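Local coordinates for anthranilate synthase component I (Streptococcus pneumoniae serotype 4, PDB 5KCK), which is an enzyme component of the chorismate-binding family that pairs here with a second copy of itself, at residues H140-D144 / S158-L163; S259-V263 / A357-P363. All blocks are in the same frame, centred on the assembly; numbering follows the deposited sequence.

Contact 1: H140-D144 / S158-L163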
loop_
_atom_site.group_PDB
_atom_site.type_symbol
_atom_site.label_atom_id
_atom_site.label_comp_id
_atom_site.label_asym_id
_atom_site.label_seq_id
_atom_site.Cartn_x
_atom_site.Cartn_y
_atom_site.Cartn_z
ATOM N N HIS A 140 -14.689 -0.857 8.185
ATOM C CA HIS A 140 -15.913 -1.435 8.725
ATOM C C HIS A 140 -15.948 -1.164 10.223
ATOM O O HIS A 140 -15.146 -1.720 10.979
ATOM C CB HIS A 140 -15.976 -2.937 8.441
ATOM C CG HIS A 140 -15.963 -3.276 6.982
ATOM N ND1 HIS A 140 -17.106 -3.600 6.282
ATOM C CD2 HIS A 140 -14.948 -3.326 6.087
ATOM C CE1 HIS A 140 -16.797 -3.830 5.019
ATOM N NE2 HIS A 140 -15.493 -3.675 4.873
ATOM N N VAL A 141 -16.871 -0.313 10.659
ATOM C CA VAL A 141 -17.048 -0.023 12.077
ATOM C C VAL A 141 -18.224 -0.852 12.565
ATOM O O VAL A 141 -19.354 -0.658 12.105
ATOM C CB VAL A 141 -17.275 1.475 12.324
ATOM C CG1 VAL A 141 -17.314 1.767 13.823
ATOM C CG2 VAL A 141 -16.177 2.294 11.642
ATOM N N ILE A 142 -17.969 -1.765 13.503
ATOM C CA ILE A 142 -18.912 -2.829 13.844
ATOM C C ILE A 142 -19.299 -2.727 15.313
ATOM O O ILE A 142 -18.435 -2.586 16.182
ATOM C CB ILE A 142 -18.321 -4.222 13.555
ATOM C CG1 ILE A 142 -17.828 -4.323 12.101
ATOM C CG2 ILE A 142 -19.337 -5.316 13.908
ATOM C CD1 ILE A 142 -18.917 -4.555 11.096
ATOM N N GLU A 143 -20.600 -2.821 15.584
ATOM C CA GLU A 143 -21.123 -3.074 16.918
ATOM C C GLU A 143 -22.022 -4.293 16.814
ATOM O O GLU A 143 -22.979 -4.282 16.034
ATOM C CB GLU A 143 -21.900 -1.863 17.459
ATOM C CG GLU A 143 -21.042 -0.633 17.734
ATOM C CD GLU A 143 -20.162 -0.783 18.982
ATOM O OE1 GLU A 143 -20.468 -1.645 19.841
ATOM O OE2 GLU A 143 -19.168 -0.031 19.111
ATOM N N ASP A 144 -21.718 -5.336 17.586
ATOM C CA ASP A 144 -22.383 -6.629 17.464
ATOM C C ASP A 144 -22.925 -7.057 18.825
ATOM O O ASP A 144 -22.536 -6.518 19.862
ATOM C CB ASP A 144 -21.408 -7.677 16.914
ATOM C CG ASP A 144 -22.107 -8.805 16.191
ATOM O OD1 ASP A 144 -23.062 -9.376 16.762
ATOM O OD2 ASP A 144 -21.696 -9.123 15.051
ATOM N N SER A 158 -24.147 2.861 20.334
ATOM C CA SER A 158 -22.709 2.661 20.461
ATOM C C SER A 158 -21.995 3.080 19.188
ATOM O O SER A 158 -20.952 3.746 19.233
ATOM C CB SER A 158 -22.401 1.199 20.787
ATOM O OG SER A 158 -22.969 0.822 22.027
ATOM N N LEU A 159 -22.563 2.718 18.041
ATOM C CA LEU A 159 -21.941 3.053 16.769
ATOM C C LEU A 159 -21.900 4.562 16.565
ATOM O O LEU A 159 -20.878 5.109 16.133
ATOM C CB LEU A 159 -22.701 2.356 15.641
ATOM C CG LEU A 159 -22.198 2.429 14.203
ATOM C CD1 LEU A 159 -20.748 1.968 14.110
ATOM C CD2 LEU A 159 -23.102 1.578 13.302
ATOM N N ASN A 160 -22.999 5.257 16.888
ATOM C CA ASN A 160 -23.019 6.709 16.732
ATOM C C ASN A 160 -21.963 7.367 17.605
ATOM O O ASN A 160 -21.327 8.342 17.190
ATOM C CB ASN A 160 -24.405 7.264 17.058
ATOM C CG ASN A 160 -25.426 6.950 15.989
ATOM O OD1 ASN A 160 -25.095 6.836 14.810
ATOM N ND2 ASN A 160 -26.680 6.812 16.396
ATOM N N GLN A 161 -21.749 6.835 18.812
ATOM C CA GLN A 161 -20.743 7.406 19.704
ATOM C C GLN A 161 -19.336 7.211 19.150
ATOM O O GLN A 161 -18.516 8.135 19.196
ATOM C CB GLN A 161 -20.871 6.796 21.101
ATOM C CG GLN A 161 -22.086 7.315 21.866
ATOM C CD GLN A 161 -22.407 6.507 23.119
ATOM O OE1 GLN A 161 -21.921 5.389 23.296
ATOM N NE2 GLN A 161 -23.233 7.077 23.994
ATOM N N VAL A 162 -19.039 6.021 18.626
ATOM C CA VAL A 162 -17.732 5.781 18.010
ATOM C C VAL A 162 -17.493 6.770 16.875
ATOM O O VAL A 162 -16.428 7.393 16.782
ATOM C CB VAL A 162 -17.626 4.327 17.513
ATOM C CG1 VAL A 162 -16.351 4.139 16.715
ATOM C CG2 VAL A 162 -17.670 3.356 18.686
ATOM N N LEU A 163 -18.498 6.945 16.009
ATOM C CA LEU A 163 -18.360 7.845 14.867
ATOM C C LEU A 163 -18.141 9.282 15.314
ATOM O O LEU A 163 -17.373 10.027 14.692
ATOM C CB LEU A 163 -19.596 7.763 13.974
ATOM C CG LEU A 163 -19.812 6.460 13.209
ATOM C CD1 LEU A 163 -20.840 6.671 12.103
ATOM C CD2 LEU A 163 -18.499 5.937 12.652
#
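The carboxylate oxygen OE1 of E143 is gripped twice, by a salt bridge from R150 NH2 and a hydrogen bond with S128 OG, while the rest of its carboxyl group lies against S158 and V162. CD of E143 comes within 3.5 Å of S158 CB, and OE2 stands 3.7 Å from V162 CG2, so what the glutamate offers the helix is van der Waals contact. With chi1 of E143 at -67°, its CG lies 3.7 Å from the backbone N of L159, and the bend at chi2 then swings the carboxylate across S158 CB toward V162. S158 OG instead hydrogen-bonds to A154 O, one helical turn earlier, and no hydrogen bond joins strand 140-144 to helix 158-163.

The apolar half centres on V141. Its CG1, anti to the backbone N (chi1 -174°), meets L159 CD1 at 3.5 Å, a snug methyl-methyl approach, and V162 CG1 at 3.9 Å; the two valines point past one another with opposed headings. CG2 of V141, the other branch, reaches L163 CD2 at 4.4 Å.

The segment axes approach to 8.6 Å at 146°, a helix laid roughly antiparallel across the strand. This strand pairs with V131 and Y129 on one edge and with a strand of the second subunit on the other. The chemistry implies apolar packing at the V141 end and, at the other, a buried carboxylate probably kept ionised by R150.

Contact 2: S259-V263 / A357-P363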
loop_
_atom_site.group_PDB
_atom_site.type_symbol
_atom_site.label_atom_id
_atom_site.label_comp_id
_atom_site.label_asym_id
_atom_site.label_seq_id
_atom_site.Cartn_x
_atom_site.Cartn_y
_atom_site.Cartn_z
ATOM N N SER A 259 4.301 -16.778 11.866
ATOM C CA SER A 259 3.054 -17.352 12.341
ATOM C C SER A 259 3.329 -18.619 13.140
ATOM O O SER A 259 4.197 -19.415 12.780
ATOM C CB SER A 259 2.142 -17.674 11.160
ATOM O OG SER A 259 1.000 -18.388 11.604
ATOM N N LEU A 260 2.600 -18.800 14.244
ATOM C CA LEU A 260 2.650 -20.091 14.922
ATOM C C LEU A 260 1.694 -21.080 14.268
ATOM O O LEU A 260 2.094 -22.181 13.888
ATOM C CB LEU A 260 2.311 -19.946 16.410
ATOM C CG LEU A 260 2.171 -21.278 17.174
ATOM C CD1 LEU A 260 3.537 -21.895 17.514
ATOM C CD2 LEU A 260 1.320 -21.142 18.436
ATOM N N VAL A 261 0.429 -20.692 14.122
ATOM C CA VAL A 261 -0.599 -21.571 13.583
ATOM C C VAL A 261 -1.827 -20.728 13.293
ATOM O O VAL A 261 -2.091 -19.737 13.985
ATOM C CB VAL A 261 -0.935 -22.716 14.560
ATOM C CG1 VAL A 261 -1.692 -22.180 15.776
ATOM C CG2 VAL A 261 -1.723 -23.816 13.860
ATOM N N SER A 262 -2.573 -21.098 12.263
ATOM C CA SER A 262 -3.857 -20.484 12.001
ATOM C C SER A 262 -4.878 -21.567 11.685
ATOM O O SER A 262 -4.541 -22.661 11.219
ATOM C CB SER A 262 -3.780 -19.483 10.855
ATOM O OG SER A 262 -3.624 -20.147 9.618
ATOM N N VAL A 263 -6.133 -21.256 11.964
ATOM C CA VAL A 263 -7.251 -22.117 11.622
ATOM C C VAL A 263 -8.257 -21.271 10.871
ATOM O O VAL A 263 -8.662 -20.210 11.358
ATOM C CB VAL A 263 -7.899 -22.744 12.863
ATOM C CG1 VAL A 263 -9.004 -23.710 12.441
ATOM C CG2 VAL A 263 -6.852 -23.408 13.718
ATOM N N ALA A 357 -5.457 -27.106 17.762
ATOM C CA ALA A 357 -4.389 -26.607 16.903
ATOM C C ALA A 357 -3.353 -25.855 17.721
ATOM O O ALA A 357 -2.145 -25.976 17.476
ATOM C CB ALA A 357 -4.963 -25.703 15.812
ATOM N N LEU A 358 -3.811 -25.075 18.701
ATOM C CA LEU A 358 -2.895 -24.328 19.551
ATOM C C LEU A 358 -2.066 -25.274 20.407
ATOM O O LEU A 358 -0.842 -25.145 20.485
ATOM C CB LEU A 358 -3.681 -23.348 20.423
ATOM C CG LEU A 358 -2.915 -22.696 21.567
ATOM C CD1 LEU A 358 -1.732 -21.958 21.005
ATOM C CD2 LEU A 358 -3.821 -21.751 22.318
ATOM N N LYS A 359 -2.719 -26.245 21.046
ATOM C CA LYS A 359 -1.985 -27.179 21.885
ATOM C C LYS A 359 -1.047 -28.055 21.067
ATOM O O LYS A 359 -0.011 -28.488 21.579
ATOM C CB LYS A 359 -2.961 -28.030 22.695
ATOM C CG LYS A 359 -3.710 -27.215 23.733
ATOM C CD LYS A 359 -4.339 -28.082 24.792
ATOM C CE LYS A 359 -5.652 -28.653 24.327
ATOM N NZ LYS A 359 -6.216 -29.538 25.377
ATOM N N ALA A 360 -1.368 -28.305 19.796
ATOM C CA ALA A 360 -0.510 -29.152 18.976
ATOM C C ALA A 360 0.771 -28.452 18.543
ATOM O O ALA A 360 1.731 -29.139 18.188
ATOM C CB ALA A 360 -1.258 -29.632 17.732
ATOM N N THR A 361 0.810 -27.111 18.560
ATOM C CA THR A 361 1.941 -26.363 18.028
ATOM C C THR A 361 2.707 -25.544 19.061
ATOM O O THR A 361 3.847 -25.158 18.784
ATOM C CB THR A 361 1.476 -25.397 16.919
ATOM O OG1 THR A 361 0.433 -24.553 17.423
ATOM C CG2 THR A 361 0.955 -26.160 15.714
ATOM N N LEU A 362 2.125 -25.256 20.218
ATOM C CA LEU A 362 2.757 -24.353 21.177
ATOM C C LEU A 362 3.745 -25.122 22.048
ATOM O O LEU A 362 3.373 -26.134 22.646
ATOM C CB LEU A 362 1.698 -23.693 22.057
ATOM C CG LEU A 362 2.159 -22.766 23.179
ATOM C CD1 LEU A 362 2.577 -21.442 22.610
ATOM C CD2 LEU A 362 1.052 -22.593 24.205
ATOM N N PRO A 363 4.996 -24.665 22.168
ATOM C CA PRO A 363 5.547 -23.504 21.463
ATOM C C PRO A 363 6.265 -23.937 20.201
ATOM O O PRO A 363 6.610 -25.115 20.058
ATOM C CB PRO A 363 6.533 -22.928 22.470
ATOM C CG PRO A 363 7.080 -24.168 23.136
ATOM C CD PRO A 363 5.939 -25.173 23.182
#
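L260 and V261 form a classic beta bulge opposite L405, and both side chains of the pair are directed at helix 357-361, which packs roughly antiparallel on the strand (axes 154°, 8.5 Å apart). T361 is set between them. The L260 side chain crosses that of T361 obliquely: CD1 lies 3.5 Å from the backbone O of T361, and CD2 lies 3.7 Å from OG1. Against L358 it runs at about a right angle, CD2 of L260 meeting CD1 of L358 at 4.1 Å. V261 comes at T361 aslant from the other residue of the bulge, with CG1 3.6 Å from OG1 and CG2 4.0 Å from the methyl CG2. Farther along the strand, V263 CG2 touches A357 CB at 3.6 Å.

All eight touching residues are buried, and the strand belongs to the large antiparallel sheet, between strands 403-407 and 267-270. V268 of the latter also touches V261 and A357, while L71 of helix 70-78 packs on L358. Amid these apolar groups the threonine hydroxyl is satisfied by a carbonyl four residues back: T361 OG1 donates to A357 O at 2.9 Å, with a C=O...OG1 angle of 144° and the donor tilted 20° from the carbonyl plane.

From the N terminus, contact 1 comes first: strand 138-144 ends a three-stranded antiparallel sheet within the chain, and seven residues lead from it into helix 152-166, which comes back over it. That loop is local and closes before contact 2 opens. The second loop is far longer, with 93 residues between segments 259-263 and 357-363, taking in helices 285-294 and 297-316 and strands 324-333 and 338-347. The two contacts are therefore in series, neither nested nor crossed. Their centres lie 32 Å apart and their nearest atoms about 18 Å, without touching: 140-144/158-163 is peripheral, beside the second subunit, whereas 259-263/357-363 lies nearer the chain's centre.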